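Local coordinates for putative cell adhesion protein (PDB 4H40) that is a putative cell adhesion protein of the fimbrillin-like family and probably serves as a building block of bacterial surface pili, at residues Met184-Arg189 against Glu202-Ser207; Thr241-Thr244 against Ser250-Ala253; Leu59-Asp64 against Leu108-Gly113. One frame throughout, in Å; residues are numbered along the deposited sequence.

Contact 1. Residues Met184-Arg189 against Glu202-Ser207; sequences MQFTVR and EGIEIS
F186 and I206 meet in the interior of a beta sandwich, each side chain coming from its own sheet toward the other. The phenyl ring is touched at its edge, near its plane, by I206 CD1, which lies 3.5 Å from F186 CE2 and 3.9 Å from F186 CZ. I206 carries CG1 anti to its carbonyl carbon (chi1 -53°), and its extended second torsion pushes CD1 out toward the ring. A second isoleucine approaches the ring obliquely, with I204 CG2 4.2 Å from F186 CD2. The phenyl ring supplies the reach between the sheets, while the branched side chain of isoleucine favours an extended backbone.

The third apolar contact is made by M184, a selenomethionine. Its chain bends at the last torsion (chi3 90°), and the selenium comes across I206, 4.0 Å from M184 SE to I206 CG2 and 4.1 Å from M184 SE to I206 CD1. Both branches of I206 are thus engaged, CD1 by the ring and the selenium, CG2 by the selenium.

No hydrogen bond crosses the interface. The strand segments approach to 10.4 Å between axes at 142°, the separation of sheets packed by side chains. Polar residues face other ways: Q185 points from the partner segment, and E205 forms a salt bridge with R239. G203 has a positive phi, a conformation readily adopted by glycine, next to the corner in the chain at E202.

Among its neighbours, strand 177-190 is paired with 251-257 and 296-305, while 197-207 lies between 237-240 and 266-275. V269 and I240 also cover F186, and V238, I240 and T255 touch I206, so residues from both sheets close round the contact.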
HETATM    1  N   MSE B 184      -5.281 -12.061  -8.721  1.00 36.03           N
HETATM    2  CA  MSE B 184      -4.236 -11.051  -8.588  1.00 33.80           C
HETATM    3  C   MSE B 184      -3.813 -10.657  -9.989  1.00 39.91           C
HETATM    4  O   MSE B 184      -3.713 -11.519 -10.868  1.00 40.20           O
HETATM    5  CB  MSE B 184      -3.054 -11.523  -7.743  1.00 35.37           C
HETATM    6  CG  MSE B 184      -3.427 -11.707  -6.288  1.00 43.26           C
HETATM    7 SE   MSE B 184      -1.943 -12.060  -5.075  0.75 53.64          SE
HETATM    8  CE  MSE B 184      -1.522 -10.240  -4.620  1.00 50.43           C
ATOM      9  N   GLN B 185      -3.666  -9.350 -10.230  1.00 35.52           N
ATOM     10  CA  GLN B 185      -3.229  -8.857 -11.508  1.00 34.47           C
ATOM     11  C   GLN B 185      -2.140  -7.822 -11.321  1.00 41.36           C
ATOM     12  O   GLN B 185      -2.247  -6.976 -10.452  1.00 42.50           O
ATOM     13  CB  GLN B 185      -4.397  -8.282 -12.278  1.00 35.36           C
ATOM     14  CG  GLN B 185      -4.009  -7.933 -13.675  1.00 43.73           C
ATOM     15  CD  GLN B 185      -5.121  -7.268 -14.374  1.00 55.62           C
ATOM     16  OE1 GLN B 185      -5.926  -7.916 -15.029  1.00 57.04           O
ATOM     17  NE2 GLN B 185      -5.171  -5.961 -14.268  1.00 37.23           N
ATOM     18  N   PHE B 186      -1.091  -7.903 -12.142  1.00 37.80           N
ATOM     19  CA  PHE B 186       0.045  -7.000 -12.166  1.00 36.21           C
ATOM     20  C   PHE B 186       0.192  -6.443 -13.590  1.00 40.28           C
ATOM     21  O   PHE B 186       0.285  -7.202 -14.559  1.00 38.15           O
ATOM     22  CB  PHE B 186       1.332  -7.717 -11.696  1.00 38.14           C
ATOM     23  CG  PHE B 186       1.145  -8.466 -10.384  1.00 40.50           C
ATOM     24  CD1 PHE B 186       1.298  -7.817  -9.162  1.00 44.24           C
ATOM     25  CD2 PHE B 186       0.770  -9.794 -10.372  1.00 41.96           C
ATOM     26  CE1 PHE B 186       1.056  -8.480  -7.967  1.00 44.77           C
ATOM     27  CE2 PHE B 186       0.523 -10.458  -9.167  1.00 44.52           C
ATOM     28  CZ  PHE B 186       0.651  -9.794  -7.979  1.00 43.21           C
ATOM     29  N   THR B 187       0.094  -5.104 -13.704  1.00 37.65           N
ATOM     30  CA  THR B 187       0.359  -4.356 -14.912  1.00 37.59           C
ATOM     31  C   THR B 187       1.725  -3.736 -14.677  1.00 41.85           C
ATOM     32  O   THR B 187       1.895  -3.016 -13.678  1.00 40.97           O
ATOM     33  CB  THR B 187      -0.749  -3.340 -15.218  1.00 45.23           C
ATOM     34  OG1 THR B 187      -2.003  -4.013 -15.352  1.00 50.13           O
ATOM     35  CG2 THR B 187      -0.466  -2.548 -16.473  1.00 39.60           C
ATOM     36  N   VAL B 188       2.728  -4.115 -15.508  1.00 37.88           N
ATOM     37  CA  VAL B 188       4.103  -3.572 -15.408  1.00 36.74           C
ATOM     38  C   VAL B 188       4.323  -2.619 -16.570  1.00 39.55           C
ATOM     39  O   VAL B 188       4.331  -3.052 -17.725  1.00 38.66           O
ATOM     40  CB  VAL B 188       5.211  -4.648 -15.359  1.00 38.88           C
ATOM     41  CG1 VAL B 188       6.562  -4.005 -15.125  1.00 39.52           C
ATOM     42  CG2 VAL B 188       4.916  -5.720 -14.310  1.00 37.19           C
ATOM     43  N   ARG B 189       4.470  -1.326 -16.274  1.00 35.70           N
ATOM     44  CA  ARG B 189       4.668  -0.300 -17.291  1.00 36.26           C
ATOM     45  C   ARG B 189       6.142  -0.047 -17.572  1.00 43.35           C
ATOM     46  O   ARG B 189       6.980  -0.184 -16.680  1.00 42.78           O
ATOM     47  CB  ARG B 189       4.017   0.996 -16.847  1.00 36.93           C
ATOM     48  CG  ARG B 189       2.506   1.012 -16.881  1.00 44.73           C
ATOM     49  CD  ARG B 189       2.010   2.345 -16.395  1.00 60.62           C
ATOM     50  NE  ARG B 189       0.549   2.414 -16.401  1.00 83.26           N
ATOM     51  CZ  ARG B 189      -0.173   3.202 -15.604  1.00106.20           C
ATOM     52  NH1 ARG B 189       0.425   3.993 -14.716  1.00 94.33           N
ATOM     53  NH2 ARG B 189      -1.497   3.192 -15.678  1.00 97.45           N
ATOM     54  N   GLU B 202      11.330 -17.283 -15.361  1.00 57.78           N
ATOM     55  CA  GLU B 202      10.971 -17.320 -13.943  1.00 58.14           C
ATOM     56  C   GLU B 202       9.652 -16.536 -13.664  1.00 58.51           C
ATOM     57  O   GLU B 202       9.008 -16.802 -12.656  1.00 57.85           O
ATOM     58  CB  GLU B 202      12.110 -16.764 -13.059  1.00 60.74           C
ATOM     59  CG  GLU B 202      13.421 -17.540 -13.085  1.00 78.64           C
ATOM     60  CD  GLU B 202      14.358 -17.328 -14.271  1.00113.13           C
ATOM     61  OE1 GLU B 202      14.106 -16.415 -15.093  1.00 89.71           O
ATOM     62  OE2 GLU B 202      15.345 -18.093 -14.386  1.00118.30           O
ATOM     63  N   GLY B 203       9.296 -15.586 -14.546  1.00 50.68           N
ATOM     64  CA  GLY B 203       8.096 -14.760 -14.453  1.00 47.09           C
ATOM     65  C   GLY B 203       7.850 -14.098 -13.108  1.00 49.48           C
ATOM     66  O   GLY B 203       8.788 -13.656 -12.434  1.00 48.01           O
ATOM     67  N   ILE B 204       6.579 -14.042 -12.699  1.00 45.09           N
ATOM     68  CA  ILE B 204       6.162 -13.451 -11.421  1.00 42.89           C
ATOM     69  C   ILE B 204       5.795 -14.571 -10.444  1.00 48.52           C
ATOM     70  O   ILE B 204       4.887 -15.362 -10.714  1.00 47.16           O
ATOM     71  CB  ILE B 204       4.990 -12.447 -11.635  1.00 42.29           C
ATOM     72  CG1 ILE B 204       5.443 -11.269 -12.508  1.00 39.46           C
ATOM     73  CG2 ILE B 204       4.390 -11.978 -10.281  1.00 41.38           C
ATOM     74  CD1 ILE B 204       4.367 -10.597 -13.164  1.00 31.73           C
ATOM     75  N   GLU B 205       6.528 -14.648  -9.330  1.00 48.47           N
ATOM     76  CA  GLU B 205       6.294 -15.638  -8.289  1.00 49.68           C
ATOM     77  C   GLU B 205       5.697 -14.967  -7.034  1.00 52.97           C
ATOM     78  O   GLU B 205       6.289 -14.058  -6.445  1.00 54.10           O
ATOM     79  CB  GLU B 205       7.570 -16.404  -7.966  1.00 53.38           C
ATOM     80  CG  GLU B 205       7.324 -17.553  -7.007  1.00 68.88           C
ATOM     81  CD  GLU B 205       8.418 -18.600  -6.969  1.00106.74           C
ATOM     82  OE1 GLU B 205       9.612 -18.224  -6.880  1.00113.60           O
ATOM     83  OE2 GLU B 205       8.074 -19.805  -7.008  1.00106.13           O
ATOM     84  N   ILE B 206       4.481 -15.396  -6.700  1.00 47.04           N
ATOM     85  CA  ILE B 206       3.706 -14.992  -5.544  1.00 47.32           C
ATOM     86  C   ILE B 206       3.956 -16.092  -4.483  1.00 55.93           C
ATOM     87  O   ILE B 206       3.850 -17.272  -4.786  1.00 55.68           O
ATOM     88  CB  ILE B 206       2.223 -14.801  -5.951  1.00 48.82           C
ATOM     89  CG1 ILE B 206       2.111 -13.833  -7.165  1.00 47.57           C
ATOM     90  CG2 ILE B 206       1.360 -14.334  -4.766  1.00 48.91           C
ATOM     91  CD1 ILE B 206       0.747 -13.658  -7.726  1.00 51.56           C
ATOM     92  N   SER B 207       4.384 -15.696  -3.284  1.00 55.81           N
ATOM     93  CA  SER B 207       4.746 -16.590  -2.179  1.00 57.60           C
ATOM     94  C   SER B 207       4.042 -16.200  -0.891  1.00 58.66           C
ATOM     95  O   SER B 207       3.748 -15.022  -0.686  1.00 56.82           O
ATOM     96  CB  SER B 207       6.257 -16.545  -1.949  1.00 64.44           C
ATOM     97  OG  SER B 207       6.976 -17.386  -2.837  1.00 73.81           O
TER

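Contact 2. Residues Thr241-Thr244 against Ser250-Ala253; sequences TQAT and SLVA
The flat groups that meet are the backbone carbonyls of V252 and T244, each taking one N-H from the opposite strand. T244 N donates to V252 O over 3.1 Å, the donor tilted 31° out of the carbonyl plane, whereas V252 N reaches T244 O at 2.9 Å in the plane of T244's own carbonyl. The two bonds make T244 and V252 an antiparallel hydrogen-bonded pair in the beta hairpin formed by strands 244-245 and 251-257. Beside them, A243 CA approaches V252 O and L251 CA approaches T244 O, each a CA-H...O contact of 3.3 Å.

T244 and V252, both beta-branched as suits an extended chain, put their side chains on the same face of the sheet. With chi1 at 59°, T244 holds OG1 between its backbone N and carbonyl carbon, 3.7 Å from V252 CB. A243 CB packs 4.2 Å from L251 CB and 4.3 Å from A253 CB; a single methyl fits where the two backbones run side by side.

Strand 251-257 runs between 244-245 and 177-190, L251 bonding V188 and A253 bonding F186 through the backbone. V252 rests on Q185 and T187, while A243, L251 and A253 touch strand 197-207 through M199, L197 and I204.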
ATOM      1  N   THR B 241       3.887 -17.232 -15.626  1.00 46.44           N
ATOM      2  CA  THR B 241       4.931 -17.287 -16.643  1.00 48.47           C
ATOM      3  C   THR B 241       4.495 -16.525 -17.893  1.00 54.99           C
ATOM      4  O   THR B 241       5.341 -16.121 -18.696  1.00 56.96           O
ATOM      5  CB  THR B 241       5.298 -18.755 -16.970  1.00 54.10           C
ATOM      6  OG1 THR B 241       4.111 -19.547 -17.053  1.00 60.51           O
ATOM      7  CG2 THR B 241       6.222 -19.364 -15.935  1.00 46.16           C
ATOM      8  N   GLN B 242       3.184 -16.308 -18.046  1.00 50.70           N
ATOM      9  CA  GLN B 242       2.634 -15.672 -19.238  1.00 50.88           C
ATOM     10  C   GLN B 242       2.050 -14.292 -18.954  1.00 51.83           C
ATOM     11  O   GLN B 242       1.373 -14.081 -17.948  1.00 49.63           O
ATOM     12  CB  GLN B 242       1.570 -16.579 -19.876  1.00 52.63           C
ATOM     13  CG  GLN B 242       2.168 -17.747 -20.651  1.00 77.78           C
ATOM     14  CD  GLN B 242       1.477 -19.048 -20.314  1.00113.11           C
ATOM     15  OE1 GLN B 242       0.263 -19.235 -20.544  1.00108.22           O
ATOM     16  NE2 GLN B 242       2.250 -19.989 -19.769  1.00109.99           N
ATOM     17  N   ALA B 243       2.303 -13.362 -19.872  1.00 47.43           N
ATOM     18  CA  ALA B 243       1.823 -11.990 -19.809  1.00 45.86           C
ATOM     19  C   ALA B 243       1.374 -11.547 -21.177  1.00 50.50           C
ATOM     20  O   ALA B 243       1.788 -12.134 -22.159  1.00 55.48           O
ATOM     21  CB  ALA B 243       2.918 -11.071 -19.282  1.00 46.17           C
ATOM     22  N   THR B 244       0.512 -10.553 -21.253  1.00 45.28           N
ATOM     23  CA  THR B 244       0.023  -9.993 -22.516  1.00 46.22           C
ATOM     24  C   THR B 244       0.593  -8.590 -22.680  1.00 49.61           C
ATOM     25  O   THR B 244       0.867  -7.927 -21.692  1.00 51.31           O
ATOM     26  CB  THR B 244      -1.537  -9.971 -22.575  1.00 55.23           C
ATOM     27  OG1 THR B 244      -2.033  -9.200 -21.489  1.00 67.27           O
ATOM     28  CG2 THR B 244      -2.158 -11.345 -22.526  1.00 47.53           C
ATOM     29  N   SER B 250       3.321  -1.976 -21.991  1.00 40.33           N
ATOM     30  CA  SER B 250       3.191  -2.558 -20.665  1.00 38.17           C
ATOM     31  C   SER B 250       2.804  -4.045 -20.766  1.00 42.15           C
ATOM     32  O   SER B 250       2.316  -4.487 -21.797  1.00 40.51           O
ATOM     33  CB  SER B 250       2.220  -1.776 -19.789  1.00 39.41           C
ATOM     34  OG  SER B 250       0.954  -1.597 -20.389  1.00 52.61           O
ATOM     35  N   LEU B 251       3.114  -4.823 -19.708  1.00 40.03           N
ATOM     36  CA  LEU B 251       2.798  -6.238 -19.586  1.00 38.49           C
ATOM     37  C   LEU B 251       1.669  -6.442 -18.584  1.00 44.11           C
ATOM     38  O   LEU B 251       1.651  -5.767 -17.560  1.00 45.34           O
ATOM     39  CB  LEU B 251       4.020  -6.991 -19.090  1.00 38.27           C
ATOM     40  CG  LEU B 251       5.276  -6.974 -19.928  1.00 43.71           C
ATOM     41  CD1 LEU B 251       6.435  -7.405 -19.076  1.00 43.41           C
ATOM     42  CD2 LEU B 251       5.144  -7.888 -21.158  1.00 46.09           C
ATOM     43  N   VAL B 252       0.740  -7.372 -18.841  1.00 40.28           N
ATOM     44  CA  VAL B 252      -0.341  -7.696 -17.894  1.00 38.52           C
ATOM     45  C   VAL B 252      -0.270  -9.182 -17.536  1.00 40.08           C
ATOM     46  O   VAL B 252      -0.460 -10.057 -18.384  1.00 39.70           O
ATOM     47  CB  VAL B 252      -1.773  -7.304 -18.360  1.00 42.63           C
ATOM     48  CG1 VAL B 252      -2.792  -7.612 -17.277  1.00 40.47           C
ATOM     49  CG2 VAL B 252      -1.839  -5.829 -18.698  1.00 44.27           C
ATOM     50  N   ALA B 253      -0.007  -9.462 -16.269  1.00 36.73           N
ATOM     51  CA  ALA B 253       0.037 -10.835 -15.777  1.00 35.67           C
ATOM     52  C   ALA B 253      -1.020 -11.002 -14.704  1.00 39.95           C
ATOM     53  O   ALA B 253      -1.233 -10.091 -13.914  1.00 40.86           O
ATOM     54  CB  ALA B 253       1.423 -11.167 -15.248  1.00 36.25           C
TER

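Contact 3. Residues Leu59-Asp64 against Leu108-Gly113; sequences LVVYDD and LYMKAG
L59 and V61 pack against L108 and M110 across two facing beta sheets, a sandwich-type arrangement in the N-terminal half of this fimbrillin-like chain. Strand 56-62 supplies one side; the short strand 108-110 supplies the other and belongs to a separate three-stranded sheet. Nearest CA atoms lie 9.8 Å apart for L59 and L108 and 10.0 Å for V61 and M110, a gap that side chains rather than backbone bonds must span.

The first apolar pair is leucine on leucine. In both residues CG stands anti to the backbone N, with chi1 -166° in L59 and 160° in L108, and the two side chains cross at about a right angle. Their branched ends meet methyl to methyl, L59 CD2 against L108 CD2 at 3.7 Å. K74 and Y76 of strand 74-79 also touch L108, and I119 touches L59.

Polar bonds lie to the side and do not cross the interface. Y72 OH bonds K111 N and Y115 OH bonds K111 O, tying down the backbone where strand 108-110 gives way to a loop.

The second apolar pair joins a compact valine to a long, flexible selenomethionine. M110 reaches in from its strand with a bend at its last torsion, chi3 -97°, which brings M110 SE 4.1 Å from both V61 CG1 and V61 CG2.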
ATOM      1  N   LEU B  59     -22.161 -30.090 -15.552  1.00 60.16           N
ATOM      2  CA  LEU B  59     -23.472 -30.117 -14.943  1.00 61.64           C
ATOM      3  C   LEU B  59     -23.457 -31.273 -13.947  1.00 66.47           C
ATOM      4  O   LEU B  59     -23.234 -32.406 -14.362  1.00 67.99           O
ATOM      5  CB  LEU B  59     -24.516 -30.289 -16.062  1.00 64.09           C
ATOM      6  CG  LEU B  59     -25.982 -30.022 -15.758  1.00 70.31           C
ATOM      7  CD1 LEU B  59     -26.244 -28.559 -15.526  1.00 68.81           C
ATOM      8  CD2 LEU B  59     -26.818 -30.447 -16.922  1.00 75.57           C
ATOM      9  N   VAL B  60     -23.550 -30.963 -12.627  1.00 63.27           N
ATOM     10  CA  VAL B  60     -23.550 -31.909 -11.491  1.00 64.75           C
ATOM     11  C   VAL B  60     -25.012 -32.093 -11.071  1.00 72.32           C
ATOM     12  O   VAL B  60     -25.663 -31.106 -10.699  1.00 71.54           O
ATOM     13  CB  VAL B  60     -22.657 -31.446 -10.286  1.00 66.63           C
ATOM     14  CG1 VAL B  60     -22.559 -32.529  -9.208  1.00 67.94           C
ATOM     15  CG2 VAL B  60     -21.265 -30.996 -10.732  1.00 64.35           C
ATOM     16  N   VAL B  61     -25.532 -33.337 -11.163  1.00 71.27           N
ATOM     17  CA  VAL B  61     -26.927 -33.641 -10.845  1.00 72.46           C
ATOM     18  C   VAL B  61     -27.039 -34.371  -9.499  1.00 79.40           C
ATOM     19  O   VAL B  61     -26.217 -35.230  -9.182  1.00 80.95           O
ATOM     20  CB  VAL B  61     -27.605 -34.431 -11.992  1.00 77.48           C
ATOM     21  CG1 VAL B  61     -29.023 -34.864 -11.631  1.00 79.40           C
ATOM     22  CG2 VAL B  61     -27.623 -33.609 -13.272  1.00 75.83           C
ATOM     23  N   TYR B  62     -28.066 -33.988  -8.718  1.00 77.13           N
ATOM     24  CA  TYR B  62     -28.447 -34.557  -7.422  1.00 79.61           C
ATOM     25  C   TYR B  62     -29.932 -34.948  -7.430  1.00 86.83           C
ATOM     26  O   TYR B  62     -30.704 -34.341  -8.170  1.00 86.97           O
ATOM     27  CB  TYR B  62     -28.188 -33.556  -6.280  1.00 79.03           C
ATOM     28  CG  TYR B  62     -26.768 -33.041  -6.200  1.00 78.31           C
ATOM     29  CD1 TYR B  62     -26.385 -31.891  -6.878  1.00 77.46           C
ATOM     30  CD2 TYR B  62     -25.820 -33.672  -5.397  1.00 79.55           C
ATOM     31  CE1 TYR B  62     -25.080 -31.406  -6.800  1.00 76.85           C
ATOM     32  CE2 TYR B  62     -24.518 -33.183  -5.291  1.00 78.09           C
ATOM     33  CZ  TYR B  62     -24.153 -32.047  -5.989  1.00 83.75           C
ATOM     34  OH  TYR B  62     -22.866 -31.571  -5.890  1.00 83.48           O
ATOM     35  N   ASP B  63     -30.349 -35.922  -6.596  1.00 85.15           N
ATOM     36  CA  ASP B  63     -31.774 -36.267  -6.525  1.00 87.26           C
ATOM     37  C   ASP B  63     -32.496 -35.234  -5.617  1.00 90.74           C
ATOM     38  O   ASP B  63     -31.855 -34.280  -5.164  1.00 87.80           O
ATOM     39  CB  ASP B  63     -31.990 -37.724  -6.053  1.00 92.60           C
ATOM     40  CG  ASP B  63     -31.420 -38.115  -4.697  1.00103.73           C
ATOM     41  OD1 ASP B  63     -31.020 -37.212  -3.933  1.00102.65           O
ATOM     42  OD2 ASP B  63     -31.407 -39.324  -4.388  1.00113.29           O
ATOM     43  N   ASP B  64     -33.811 -35.420  -5.355  1.00 89.82           N
ATOM     44  CA  ASP B  64     -34.609 -34.511  -4.516  1.00 89.23           C
ATOM     45  C   ASP B  64     -34.103 -34.453  -3.049  1.00 90.09           C
ATOM     46  O   ASP B  64     -34.373 -33.473  -2.355  1.00 88.32           O
ATOM     47  CB  ASP B  64     -36.113 -34.876  -4.558  1.00 94.66           C
ATOM     48  CG  ASP B  64     -36.435 -36.353  -4.420  1.00118.53           C
ATOM     49  OD1 ASP B  64     -36.098 -36.942  -3.363  1.00121.43           O
ATOM     50  OD2 ASP B  64     -37.073 -36.909  -5.342  1.00131.97           O
ATOM     51  N   LEU B 108     -27.489 -35.439 -22.925  1.00 91.60           N
ATOM     52  CA  LEU B 108     -27.881 -35.876 -21.590  1.00 90.37           C
ATOM     53  C   LEU B 108     -29.375 -36.162 -21.574  1.00 96.00           C
ATOM     54  O   LEU B 108     -30.183 -35.256 -21.798  1.00 95.84           O
ATOM     55  CB  LEU B 108     -27.504 -34.835 -20.498  1.00 86.34           C
ATOM     56  CG  LEU B 108     -28.233 -34.896 -19.126  1.00 89.35           C
ATOM     57  CD1 LEU B 108     -27.751 -36.053 -18.266  1.00 90.04           C
ATOM     58  CD2 LEU B 108     -28.017 -33.647 -18.378  1.00 87.43           C
ATOM     59  N   TYR B 109     -29.730 -37.430 -21.337  1.00 93.50           N
ATOM     60  CA  TYR B 109     -31.106 -37.872 -21.183  1.00 95.05           C
ATOM     61  C   TYR B 109     -31.313 -38.221 -19.714  1.00 97.76           C
ATOM     62  O   TYR B 109     -30.483 -38.916 -19.110  1.00 96.21           O
ATOM     63  CB  TYR B 109     -31.443 -39.060 -22.097  1.00 99.86           C
ATOM     64  CG  TYR B 109     -31.444 -38.738 -23.575  1.00101.76           C
ATOM     65  CD1 TYR B 109     -30.289 -38.876 -24.341  1.00103.88           C
ATOM     66  CD2 TYR B 109     -32.613 -38.362 -24.224  1.00103.43           C
ATOM     67  CE1 TYR B 109     -30.295 -38.629 -25.715  1.00105.85           C
ATOM     68  CE2 TYR B 109     -32.630 -38.105 -25.595  1.00105.75           C
ATOM     69  CZ  TYR B 109     -31.464 -38.226 -26.337  1.00112.13           C
ATOM     70  OH  TYR B 109     -31.463 -37.990 -27.695  1.00113.48           O
HETATM   71  N   MSE B 110     -32.399 -37.696 -19.132  1.00 94.77           N
HETATM   72  CA  MSE B 110     -32.755 -37.907 -17.723  1.00 94.08           C
HETATM   73  C   MSE B 110     -34.180 -38.439 -17.557  1.00102.50           C
HETATM   74  O   MSE B 110     -35.049 -38.130 -18.383  1.00103.74           O
HETATM   75  CB  MSE B 110     -32.612 -36.593 -16.935  1.00 91.92           C
HETATM   76  CG  MSE B 110     -31.179 -36.148 -16.778  1.00 95.41           C
HETATM   77 SE   MSE B 110     -30.928 -34.939 -15.305  0.75 98.70          SE
HETATM   78  CE  MSE B 110     -30.986 -33.334 -16.228  1.00 92.98           C
ATOM     79  N   LYS B 111     -34.435 -39.219 -16.474  1.00100.70           N
ATOM     80  CA  LYS B 111     -35.811 -39.648 -16.207  1.00103.17           C
ATOM     81  C   LYS B 111     -36.568 -38.484 -15.559  1.00104.41           C
ATOM     82  O   LYS B 111     -35.940 -37.532 -15.084  1.00101.36           O
ATOM     83  CB  LYS B 111     -35.980 -40.961 -15.380  1.00108.34           C
ATOM     84  CG  LYS B 111     -34.921 -41.466 -14.392  1.00116.74           C
ATOM     85  CD  LYS B 111     -35.233 -42.919 -14.050  1.00126.76           C
ATOM     86  CE  LYS B 111     -34.061 -43.681 -13.506  1.00133.37           C
ATOM     87  NZ  LYS B 111     -34.338 -45.136 -13.533  1.00144.30           N
ATOM     88  N   ALA B 112     -37.912 -38.566 -15.550  1.00102.29           N
ATOM     89  CA  ALA B 112     -38.794 -37.581 -14.935  1.00100.46           C
ATOM     90  C   ALA B 112     -38.589 -37.545 -13.412  1.00101.09           C
ATOM     91  O   ALA B 112     -38.295 -38.566 -12.788  1.00100.03           O
ATOM     92  CB  ALA B 112     -40.241 -37.904 -15.269  1.00104.92           C
ATOM     93  N   GLY B 113     -38.672 -36.348 -12.853  1.00 97.00           N
ATOM     94  CA  GLY B 113     -38.492 -36.121 -11.424  1.00 96.04           C
ATOM     95  C   GLY B 113     -37.890 -34.777 -11.089  1.00 96.07           C
ATOM     96  O   GLY B 113     -37.574 -33.987 -11.982  1.00 93.76           O
TER

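From the N terminus, contact 3 comes first, linking residues 59-64 to 108-113 across 43 intervening residues that include strands 74-79, 88-94 and 100-102. It ties strand 56-62 to the small sheet of 108-110. It closes before contact 1 opens, and contact 1 in turn closes before contact 2 opens, so the three follow in series and none nests or crosses. Contact 1 joins two facing sheets over a short connection; contact 2 closes a beta hairpin further along. Contacts 1 and 2 touch, since strands 177-190 and 251-257 are neighbours. Contact 3 lies about 43 Å from contact 1 between centres, on the opposite side of the chain's centre.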